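Local coordinates for protein CdnC (Chryseobacterium gregarium DSM 19109, PDB 7MGV) that installs omega-ester macrocycles in a ribosomally made precursor peptide, probably activating side-chain carboxylates with ATP as other ATP-grasp ligases of graspetide biosynthesis do, at residues N22-D32 and S85-R95; R237-V245 and I286-D296. All blocks are in the same frame, centred on the assembly; numbering follows the deposited sequence.

Interaction 1 (N22-D32 and S85-R95); sequences NKILIITHTAD and SLEDISTVWYR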
loop_
_atom_site.group_PDB
_atom_site.type_symbol
_atom_site.label_atom_id
_atom_site.label_comp_id
_atom_site.label_asym_id
_atom_site.label_seq_id
_atom_site.Cartn_x
_atom_site.Cartn_y
_atom_site.Cartn_z
ATOM N N ASN A 22 9.052 25.293 15.275
ATOM C CA ASN A 22 8.405 24.039 14.915
ATOM C C ASN A 22 8.708 23.689 13.464
ATOM O O ASN A 22 8.500 24.505 12.560
ATOM C CB ASN A 22 6.897 24.137 15.137
ATOM C CG ASN A 22 6.447 23.422 16.395
ATOM O OD1 ASN A 22 7.235 23.206 17.316
ATOM N ND2 ASN A 22 5.174 23.051 16.442
ATOM N N LYS A 23 9.203 22.476 13.243
ATOM C CA LYS A 23 9.631 22.032 11.924
ATOM C C LYS A 23 8.554 21.176 11.274
ATOM O O LYS A 23 7.966 20.300 11.917
ATOM C CB LYS A 23 10.941 21.246 12.017
ATOM C CG LYS A 23 12.133 22.094 12.423
ATOM C CD LYS A 23 13.420 21.290 12.395
ATOM C CE LYS A 23 13.471 20.296 13.541
ATOM N NZ LYS A 23 14.754 19.543 13.557
ATOM N N ILE A 24 8.301 21.434 9.992
ATOM C CA ILE A 24 7.262 20.751 9.230
ATOM C C ILE A 24 7.907 20.160 7.984
ATOM O O ILE A 24 8.354 20.902 7.100
ATOM C CB ILE A 24 6.109 21.690 8.853
ATOM C CG1 ILE A 24 5.401 22.193 10.113
ATOM C CG2 ILE A 24 5.131 20.987 7.920
ATOM C CD1 ILE A 24 4.226 23.095 9.833
ATOM N N LEU A 25 7.953 18.833 7.910
ATOM C CA LEU A 25 8.499 18.152 6.744
ATOM C C LEU A 25 7.453 18.087 5.639
ATOM O O LEU A 25 6.301 17.716 5.884
ATOM C CB LEU A 25 8.962 16.746 7.119
ATOM C CG LEU A 25 9.672 15.957 6.019
ATOM C CD1 LEU A 25 11.037 16.558 5.715
ATOM C CD2 LEU A 25 9.798 14.492 6.408
ATOM N N ILE A 26 7.851 18.453 4.424
ATOM C CA ILE A 26 6.978 18.409 3.257
ATOM C C ILE A 26 7.656 17.579 2.178
ATOM O O ILE A 26 8.797 17.864 1.794
ATOM C CB ILE A 26 6.650 19.819 2.733
ATOM C CG1 ILE A 26 5.854 20.608 3.776
ATOM C CG2 ILE A 26 5.877 19.728 1.426
ATOM C CD1 ILE A 26 5.358 21.947 3.276
ATOM N N ILE A 27 6.955 16.558 1.692
ATOM C CA ILE A 27 7.451 15.684 0.637
ATOM C C ILE A 27 6.837 16.130 -0.683
ATOM O O ILE A 27 5.608 16.182 -0.819
ATOM C CB ILE A 27 7.119 14.211 0.927
ATOM C CG1 ILE A 27 7.460 13.861 2.377
ATOM C CG2 ILE A 27 7.857 13.298 -0.041
ATOM C CD1 ILE A 27 8.942 13.841 2.673
ATOM N N THR A 28 7.686 16.445 -1.654
ATOM C CA THR A 28 7.245 16.897 -2.970
ATOM C C THR A 28 8.253 16.403 -4.006
ATOM O O THR A 28 9.066 15.519 -3.728
ATOM C CB THR A 28 7.094 18.429 -3.004
ATOM O OG1 THR A 28 8.132 19.032 -2.220
ATOM C CG2 THR A 28 5.735 18.858 -2.476
ATOM N N HIS A 29 8.184 16.972 -5.207
ATOM C CA HIS A 29 9.188 16.774 -6.241
ATOM C C HIS A 29 9.595 18.138 -6.785
ATOM O O HIS A 29 8.981 19.163 -6.478
ATOM C CB HIS A 29 8.676 15.858 -7.364
ATOM C CG HIS A 29 7.481 16.394 -8.087
ATOM N ND1 HIS A 29 7.545 16.878 -9.377
ATOM C CD2 HIS A 29 6.188 16.516 -7.704
ATOM C CE1 HIS A 29 6.343 17.275 -9.755
ATOM N NE2 HIS A 29 5.502 17.068 -8.758
ATOM N N THR A 30 10.653 18.143 -7.599
ATOM C CA THR A 30 11.240 19.405 -8.041
ATOM C C THR A 30 10.294 20.209 -8.924
ATOM O O THR A 30 10.306 21.444 -8.872
ATOM C CB THR A 30 12.550 19.146 -8.784
ATOM O OG1 THR A 30 12.316 18.233 -9.862
ATOM C CG2 THR A 30 13.587 18.559 -7.840
ATOM N N ALA A 31 9.472 19.543 -9.737
ATOM C CA ALA A 31 8.616 20.282 -10.658
ATOM C C ALA A 31 7.472 20.979 -9.931
ATOM O O ALA A 31 7.005 22.030 -10.385
ATOM C CB ALA A 31 8.077 19.354 -11.746
ATOM N N ASP A 32 7.009 20.423 -8.812
ATOM C CA ASP A 32 5.974 21.066 -8.005
ATOM C C ASP A 32 6.650 22.040 -7.049
ATOM O O ASP A 32 7.217 21.642 -6.028
ATOM C CB ASP A 32 5.141 20.041 -7.243
ATOM C CG ASP A 32 4.288 20.678 -6.154
ATOM O OD1 ASP A 32 3.624 21.701 -6.432
ATOM O OD2 ASP A 32 4.282 20.155 -5.018
ATOM N N SER A 85 17.758 17.907 10.686
ATOM C CA SER A 85 17.455 16.702 11.445
ATOM C C SER A 85 15.942 16.570 11.561
ATOM O O SER A 85 15.247 17.553 11.832
ATOM C CB SER A 85 18.107 16.742 12.833
ATOM O OG SER A 85 17.177 17.127 13.826
ATOM N N LEU A 86 15.430 15.359 11.345
ATOM C CA LEU A 86 13.997 15.162 11.171
ATOM C C LEU A 86 13.322 14.390 12.295
ATOM O O LEU A 86 12.088 14.331 12.320
ATOM C CB LEU A 86 13.719 14.436 9.848
ATOM C CG LEU A 86 14.346 15.052 8.597
ATOM C CD1 LEU A 86 14.113 14.148 7.402
ATOM C CD2 LEU A 86 13.785 16.442 8.344
ATOM N N GLU A 87 14.079 13.793 13.220
ATOM C CA GLU A 87 13.467 12.998 14.281
ATOM C C GLU A 87 12.610 13.829 15.228
ATOM O O GLU A 87 11.908 13.250 16.064
ATOM C CB GLU A 87 14.548 12.263 15.075
ATOM C CG GLU A 87 15.360 13.153 16.002
ATOM C CD GLU A 87 16.392 13.985 15.263
ATOM O OE1 GLU A 87 16.383 15.222 15.418
ATOM O OE2 GLU A 87 17.210 13.399 14.522
ATOM N N ASP A 88 12.645 15.158 15.121
ATOM C CA ASP A 88 11.885 16.039 15.998
ATOM C C ASP A 88 10.939 16.944 15.213
ATOM O O ASP A 88 10.598 18.037 15.668
ATOM C CB ASP A 88 12.825 16.877 16.863
ATOM C CG ASP A 88 13.761 17.737 16.037
ATOM O OD1 ASP A 88 14.025 17.378 14.870
ATOM O OD2 ASP A 88 14.231 18.772 16.554
ATOM N N ILE A 89 10.513 16.506 14.026
ATOM C CA ILE A 89 9.551 17.287 13.259
ATOM C C ILE A 89 8.213 17.304 13.986
ATOM O O ILE A 89 7.837 16.345 14.674
ATOM C CB ILE A 89 9.396 16.731 11.831
ATOM C CG1 ILE A 89 9.023 15.247 11.868
ATOM C CG2 ILE A 89 10.667 16.956 11.024
ATOM C CD1 ILE A 89 8.530 14.709 10.542
ATOM N N SER A 90 7.482 18.411 13.840
ATOM C CA SER A 90 6.175 18.513 14.479
ATOM C C SER A 90 5.110 17.769 13.685
ATOM O O SER A 90 4.308 17.028 14.265
ATOM C CB SER A 90 5.788 19.982 14.660
ATOM O OG SER A 90 5.733 20.656 13.415
ATOM N N THR A 91 5.077 17.959 12.367
ATOM C CA THR A 91 4.206 17.202 11.480
ATOM C C THR A 91 4.950 16.900 10.190
ATOM O O THR A 91 6.029 17.437 9.925
ATOM C CB THR A 91 2.905 17.948 11.145
ATOM O OG1 THR A 91 3.198 19.072 10.308
ATOM C CG2 THR A 91 2.190 18.414 12.401
ATOM N N VAL A 92 4.356 16.027 9.381
ATOM C CA VAL A 92 4.832 15.740 8.035
ATOM C C VAL A 92 3.654 15.874 7.081
ATOM O O VAL A 92 2.520 15.525 7.426
ATOM C CB VAL A 92 5.474 14.337 7.936
ATOM C CG1 VAL A 92 4.459 13.247 8.254
ATOM C CG2 VAL A 92 6.086 14.120 6.558
ATOM N N TRP A 93 3.915 16.413 5.894
ATOM C CA TRP A 93 2.924 16.483 4.823
ATOM C C TRP A 93 3.491 15.716 3.635
ATOM O O TRP A 93 4.362 16.219 2.918
ATOM C CB TRP A 93 2.593 17.924 4.449
ATOM C CG TRP A 93 1.580 18.023 3.345
ATOM C CD1 TRP A 93 0.649 17.084 3.002
ATOM C CD2 TRP A 93 1.398 19.116 2.438
ATOM N NE1 TRP A 93 -0.100 17.525 1.940
ATOM C CE2 TRP A 93 0.339 18.770 1.574
ATOM C CE3 TRP A 93 2.027 20.354 2.270
ATOM C CZ2 TRP A 93 -0.106 19.616 0.560
ATOM C CZ3 TRP A 93 1.585 21.192 1.263
ATOM C CH2 TRP A 93 0.528 20.819 0.421
ATOM N N TYR A 94 3.001 14.498 3.432
ATOM C CA TYR A 94 3.459 13.638 2.346
ATOM C C TYR A 94 2.486 13.782 1.182
ATOM O O TYR A 94 1.410 13.178 1.176
ATOM C CB TYR A 94 3.572 12.190 2.813
ATOM C CG TYR A 94 3.840 11.193 1.704
ATOM C CD1 TYR A 94 4.707 11.494 0.662
ATOM C CD2 TYR A 94 3.225 9.948 1.705
ATOM C CE1 TYR A 94 4.950 10.585 -0.350
ATOM C CE2 TYR A 94 3.462 9.034 0.698
ATOM C CZ TYR A 94 4.325 9.356 -0.326
ATOM O OH TYR A 94 4.563 8.447 -1.330
ATOM N N ARG A 95 2.862 14.597 0.201
ATOM C CA ARG A 95 2.179 14.599 -1.083
ATOM C C ARG A 95 2.669 13.402 -1.885
ATOM O O ARG A 95 3.878 13.230 -2.073
ATOM C CB ARG A 95 2.442 15.904 -1.831
ATOM C CG ARG A 95 2.294 17.145 -0.963
ATOM C CD ARG A 95 2.264 18.413 -1.799
ATOM N NE ARG A 95 1.700 18.185 -3.126
ATOM C CZ ARG A 95 0.764 18.949 -3.679
ATOM N NH1 ARG A 95 0.282 19.994 -3.021
ATOM N NH2 ARG A 95 0.308 18.668 -4.893
#
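Leu25 lies alongside Val92, both side chains pointing the same way, with Leu25 CD2 3.7 Å from Val92 CG2. Leu25 CG is anti to the backbone N (chi1 -175°), and from there the methyls part: the side chains of Leu25 and Leu86 cross at about a right angle, CD1 of Leu25 3.8 Å from Leu86 CD2, while Ile89 CD1 comes up against Leu25 CB. Farther along this face, Ile27 brings CB to the edge of the Tyr94 ring, 3.6 Å from Tyr94 CD1. On the other face, Ile26 CD1 meets the indole edge near its plane, 3.8 Å from Trp93 CE3, and Ile24 CG2 rests against Thr91 OG1, whose hydroxyl is bonded to Leu341 O.

The strands run parallel. Leu25 is gripped at both ends, its N bonded to Thr91 O and its O taking Trp93 N at 2.7 Å; Ile27 N follows on Trp93 O. Before Thr91 the pattern changes: Lys23 O accepts Ser90 N in the carbonyl plane and, at 2.7 Å, Ser90 OG from 54° above it. The Lys23 chain bends at chi3 (-72°), and NZ reaches the syn side of Asp88 OD1 at 2.6 Å and also Ser85 O at 2.7 Å, tying the turn Leu86–Ile89 to the strand. At the far end Asp32 OD2 sits over a face of the Arg95 guanidinium as a long ion pair with no N-H aimed at it; Arg95 also has a salt bridge to Glu320.

Within the MvdD-type pre-ATP-grasp domain, strands 22-28 and 91-94 are the two inner strands of a four-stranded parallel sheet, flanked by strands 48-54 and 134-136. Helix 110-130 packs on the face of Ile27 and Tyr94, and helix 35-46 on that of Ile26 and Trp93.

Interaction 2 (R237-V245 and I286-D296); sequences RITVVGRDV and ILELLDVYHVD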
loop_
_atom_site.group_PDB
_atom_site.type_symbol
_atom_site.label_atom_id
_atom_site.label_comp_id
_atom_site.label_asym_id
_atom_site.label_seq_id
_atom_site.Cartn_x
_atom_site.Cartn_y
_atom_site.Cartn_z
ATOM N N ARG A 237 -16.471 19.568 -7.398
ATOM C CA ARG A 237 -15.204 19.204 -6.777
ATOM C C ARG A 237 -15.190 19.769 -5.365
ATOM O O ARG A 237 -15.369 20.976 -5.176
ATOM C CB ARG A 237 -14.008 19.746 -7.564
ATOM C CG ARG A 237 -13.979 19.360 -9.028
ATOM C CD ARG A 237 -13.176 18.093 -9.257
ATOM N NE ARG A 237 -13.705 17.307 -10.368
ATOM C CZ ARG A 237 -13.060 17.097 -11.511
ATOM N NH1 ARG A 237 -11.853 17.614 -11.701
ATOM N NH2 ARG A 237 -13.621 16.368 -12.467
ATOM N N ILE A 238 -14.970 18.909 -4.376
ATOM C CA ILE A 238 -14.987 19.314 -2.976
ATOM C C ILE A 238 -13.621 19.009 -2.380
ATOM O O ILE A 238 -13.233 17.840 -2.260
ATOM C CB ILE A 238 -16.102 18.616 -2.188
ATOM C CG1 ILE A 238 -17.456 18.864 -2.855
ATOM C CG2 ILE A 238 -16.119 19.106 -0.754
ATOM C CD1 ILE A 238 -18.547 17.923 -2.398
ATOM N N THR A 239 -12.888 20.055 -2.014
ATOM C CA THR A 239 -11.615 19.923 -1.318
ATOM C C THR A 239 -11.863 20.069 0.177
ATOM O O THR A 239 -12.427 21.074 0.623
ATOM C CB THR A 239 -10.607 20.964 -1.803
ATOM O OG1 THR A 239 -10.645 21.042 -3.234
ATOM C CG2 THR A 239 -9.201 20.591 -1.359
ATOM N N VAL A 240 -11.448 19.070 0.947
ATOM C CA VAL A 240 -11.624 19.057 2.391
ATOM C C VAL A 240 -10.247 19.071 3.031
ATOM O O VAL A 240 -9.429 18.177 2.773
ATOM C CB VAL A 240 -12.430 17.837 2.860
ATOM C CG1 VAL A 240 -12.897 18.033 4.294
ATOM C CG2 VAL A 240 -13.605 17.603 1.935
ATOM N N VAL A 241 -9.995 20.087 3.853
ATOM C CA VAL A 241 -8.774 20.208 4.643
ATOM C C VAL A 241 -9.212 20.223 6.102
ATOM O O VAL A 241 -9.699 21.245 6.603
ATOM C CB VAL A 241 -7.969 21.463 4.290
ATOM C CG1 VAL A 241 -6.650 21.476 5.052
ATOM C CG2 VAL A 241 -7.731 21.541 2.788
ATOM N N GLY A 242 -9.041 19.098 6.789
ATOM C CA GLY A 242 -9.557 18.966 8.135
ATOM C C GLY A 242 -11.069 19.026 8.145
ATOM O O GLY A 242 -11.736 18.124 7.628
ATOM N N ARG A 243 -11.624 20.088 8.725
ATOM C CA ARG A 243 -13.059 20.333 8.689
ATOM C C ARG A 243 -13.418 21.521 7.805
ATOM O O ARG A 243 -14.570 21.968 7.818
ATOM C CB ARG A 243 -13.600 20.533 10.107
ATOM C CG ARG A 243 -13.237 19.399 11.059
ATOM C CD ARG A 243 -14.095 19.413 12.314
ATOM N NE ARG A 243 -15.508 19.180 12.023
ATOM C CZ ARG A 243 -16.050 17.978 11.852
ATOM N NH1 ARG A 243 -15.300 16.889 11.937
ATOM N NH2 ARG A 243 -17.346 17.865 11.593
ATOM N N ASP A 244 -12.462 22.036 7.035
ATOM C CA ASP A 244 -12.715 23.117 6.091
ATOM C C ASP A 244 -13.133 22.519 4.754
ATOM O O ASP A 244 -12.388 21.731 4.160
ATOM C CB ASP A 244 -11.476 23.997 5.925
ATOM C CG ASP A 244 -11.083 24.698 7.211
ATOM O OD1 ASP A 244 -11.786 24.518 8.227
ATOM O OD2 ASP A 244 -10.069 25.428 7.206
ATOM N N VAL A 245 -14.320 22.894 4.285
ATOM C CA VAL A 245 -14.915 22.343 3.074
ATOM C C VAL A 245 -14.978 23.449 2.029
ATOM O O VAL A 245 -15.571 24.508 2.271
ATOM C CB VAL A 245 -16.312 21.767 3.347
ATOM C CG1 VAL A 245 -16.932 21.245 2.062
ATOM C CG2 VAL A 245 -16.241 20.672 4.403
ATOM N N ILE A 286 -19.796 14.381 3.767
ATOM C CA ILE A 286 -18.405 14.508 3.327
ATOM C C ILE A 286 -17.463 14.460 4.528
ATOM O O ILE A 286 -16.455 13.732 4.538
ATOM C CB ILE A 286 -18.221 15.806 2.521
ATOM C CG1 ILE A 286 -18.965 15.728 1.186
ATOM C CG2 ILE A 286 -16.753 16.087 2.305
ATOM C CD1 ILE A 286 -18.215 14.990 0.101
ATOM N N LEU A 287 -17.772 15.258 5.555
ATOM C CA LEU A 287 -16.968 15.236 6.772
ATOM C C LEU A 287 -16.988 13.855 7.414
ATOM O O LEU A 287 -15.971 13.393 7.944
ATOM C CB LEU A 287 -17.467 16.299 7.751
ATOM C CG LEU A 287 -17.195 17.749 7.342
ATOM C CD1 LEU A 287 -17.979 18.712 8.216
ATOM C CD2 LEU A 287 -15.707 18.055 7.405
ATOM N N GLU A 288 -18.130 13.167 7.353
ATOM C CA GLU A 288 -18.203 11.813 7.894
ATOM C C GLU A 288 -17.358 10.834 7.088
ATOM O O GLU A 288 -16.794 9.896 7.656
ATOM C CB GLU A 288 -19.655 11.343 7.940
ATOM C CG GLU A 288 -19.844 10.010 8.638
ATOM C CD GLU A 288 -21.299 9.710 8.930
ATOM O OE1 GLU A 288 -21.608 8.556 9.294
ATOM O OE2 GLU A 288 -22.133 10.631 8.794
ATOM N N LEU A 289 -17.270 11.022 5.769
ATOM C CA LEU A 289 -16.398 10.181 4.955
ATOM C C LEU A 289 -14.944 10.354 5.373
ATOM O O LEU A 289 -14.214 9.370 5.576
ATOM C CB LEU A 289 -16.583 10.519 3.476
ATOM C CG LEU A 289 -15.675 9.823 2.460
ATOM C CD1 LEU A 289 -15.983 8.336 2.386
ATOM C CD2 LEU A 289 -15.816 10.471 1.092
ATOM N N LEU A 290 -14.511 11.608 5.525
ATOM C CA LEU A 290 -13.149 11.840 6.001
ATOM C C LEU A 290 -12.949 11.303 7.415
ATOM O O LEU A 290 -11.841 10.881 7.766
ATOM C CB LEU A 290 -12.804 13.327 5.936
ATOM C CG LEU A 290 -12.285 13.775 4.568
ATOM C CD1 LEU A 290 -13.407 14.377 3.732
ATOM C CD2 LEU A 290 -11.126 14.746 4.711
ATOM N N ASP A 291 -14.003 11.308 8.235
ATOM C CA ASP A 291 -13.907 10.735 9.575
ATOM C C ASP A 291 -13.723 9.224 9.517
ATOM O O ASP A 291 -12.916 8.661 10.266
ATOM C CB ASP A 291 -15.155 11.083 10.386
ATOM C CG ASP A 291 -15.176 12.530 10.838
ATOM O OD1 ASP A 291 -14.130 13.206 10.729
ATOM O OD2 ASP A 291 -16.241 12.992 11.300
ATOM N N VAL A 292 -14.477 8.554 8.644
ATOM C CA VAL A 292 -14.362 7.106 8.505
ATOM C C VAL A 292 -12.966 6.730 8.034
ATOM O O VAL A 292 -12.360 5.774 8.538
ATOM C CB VAL A 292 -15.446 6.568 7.551
ATOM C CG1 VAL A 292 -15.151 5.125 7.170
ATOM C CG2 VAL A 292 -16.823 6.682 8.188
ATOM N N TYR A 293 -12.426 7.477 7.069
ATOM C CA TYR A 293 -11.070 7.190 6.613
ATOM C C TYR A 293 -10.004 7.655 7.599
ATOM O O TYR A 293 -8.873 7.157 7.544
ATOM C CB TYR A 293 -10.823 7.833 5.247
ATOM C CG TYR A 293 -11.274 6.973 4.092
ATOM C CD1 TYR A 293 -10.604 5.798 3.773
ATOM C CD2 TYR A 293 -12.374 7.329 3.323
ATOM C CE1 TYR A 293 -11.012 5.007 2.719
ATOM C CE2 TYR A 293 -12.790 6.544 2.266
ATOM C CZ TYR A 293 -12.106 5.384 1.969
ATOM O OH TYR A 293 -12.516 4.599 0.918
ATOM N N HIS A 294 -10.343 8.580 8.500
ATOM C CA HIS A 294 -9.389 9.178 9.438
ATOM C C HIS A 294 -8.221 9.829 8.696
ATOM O O HIS A 294 -7.050 9.613 9.013
ATOM C CB HIS A 294 -8.890 8.156 10.464
ATOM C CG HIS A 294 -8.406 8.776 11.738
ATOM N ND1 HIS A 294 -9.239 9.465 12.593
ATOM C CD2 HIS A 294 -7.174 8.817 12.300
ATOM C CE1 HIS A 294 -8.542 9.901 13.628
ATOM N NE2 HIS A 294 -7.287 9.521 13.474
ATOM N N VAL A 295 -8.558 10.632 7.690
ATOM C CA VAL A 295 -7.595 11.461 6.979
ATOM C C VAL A 295 -8.076 12.902 7.055
ATOM O O VAL A 295 -9.261 13.179 7.250
ATOM C CB VAL A 295 -7.409 11.026 5.511
ATOM C CG1 VAL A 295 -6.992 9.576 5.445
ATOM C CG2 VAL A 295 -8.688 11.255 4.720
ATOM N N ASP A 296 -7.133 13.830 6.898
ATOM C CA ASP A 296 -7.435 15.250 7.011
ATOM C C ASP A 296 -7.369 15.981 5.678
ATOM O O ASP A 296 -7.453 17.212 5.654
ATOM C CB ASP A 296 -6.497 15.909 8.020
ATOM C CG ASP A 296 -7.039 15.857 9.434
ATOM O OD1 ASP A 296 -8.275 15.770 9.591
ATOM O OD2 ASP A 296 -6.232 15.903 10.387
#
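Leu287 can be traced outward from the helix: its CB lies 4.2 Å from Arg243 NH2, its CG sits beneath one face of the guanidinium, and its two methyls divide. CD1 comes within 3.5 Å of Arg243 NH2, while CD2 turns to the hairpin backbone at Arg243 CA, 3.7 Å away, and also meets Gly242 O and Val245 CG2. The first torsion, with CG beside the backbone N (chi1 -70°), sets this fork under the arginine. Arg243 crosses Leu287 at about a right angle and turns its guanidinium edge to Asp291, but NH1 stays 4.0 Å from Asp291 OD1, too far for a salt bridge; that oxygen is held by Arg348.

Deeper in, Val240 and Leu290 reach toward each other tip to tip, with both leucine methyls around Val240 CB and CG1. Val240 CG2 is tighter still, 3.5 Å from Ile286 CG2, and Ile238 CD1 meets Ile286 CD1 beyond it. With an alanine in place of Val240, Ile286 CG2 would probably lose its neighbour and the Leu290 methyls keep only CB to rest on, opening a gap between strand and helix.

Beyond the helix, Gly242 N gives Asp296 O a nearly straight bond of 2.7 Å (169° at the hydrogen). Gly242 has positive phi (65°) in the type II' turn Val241–Asp244, which joins strands 234-241 and 244-251 as a tight hairpin. Asp296 turns its carboxylate to Arg348 and Tyr134, and Arg348 also bonds Gly242 O.

A Schellman motif with His294 as its C-prime residue ends helix 280-293, and the chain passes into strand 297-304 beside strand 234-241. The helix packs on the antiparallel sheet holding both strands, an alpha+beta layer consistent with the ATP-grasp fold, in which two such subdomains hold the nucleotide between them.

Interaction 1 belongs to the parallel sheet of the pre-ATP-grasp domain and interaction 2 to an antiparallel sheet of the ATP-grasp part; their centres lie 21 Å apart and their nearest atoms about 8 Å, without touching. Neighbours bridge them: Tyr134 of the strand beside 91-94 reaches Asp296, helix 332-341 meets Thr91 through Leu341 and Val241 and Asp296 through Leu340, and Arg347 touches both Thr91 and Asp296. Interaction 2 does not touch the nucleotide: the Ile238 side chain is about 13 Å from ADP, but strands 234-241 and 297-304 carry Glu235 and Ile303 of its pocket.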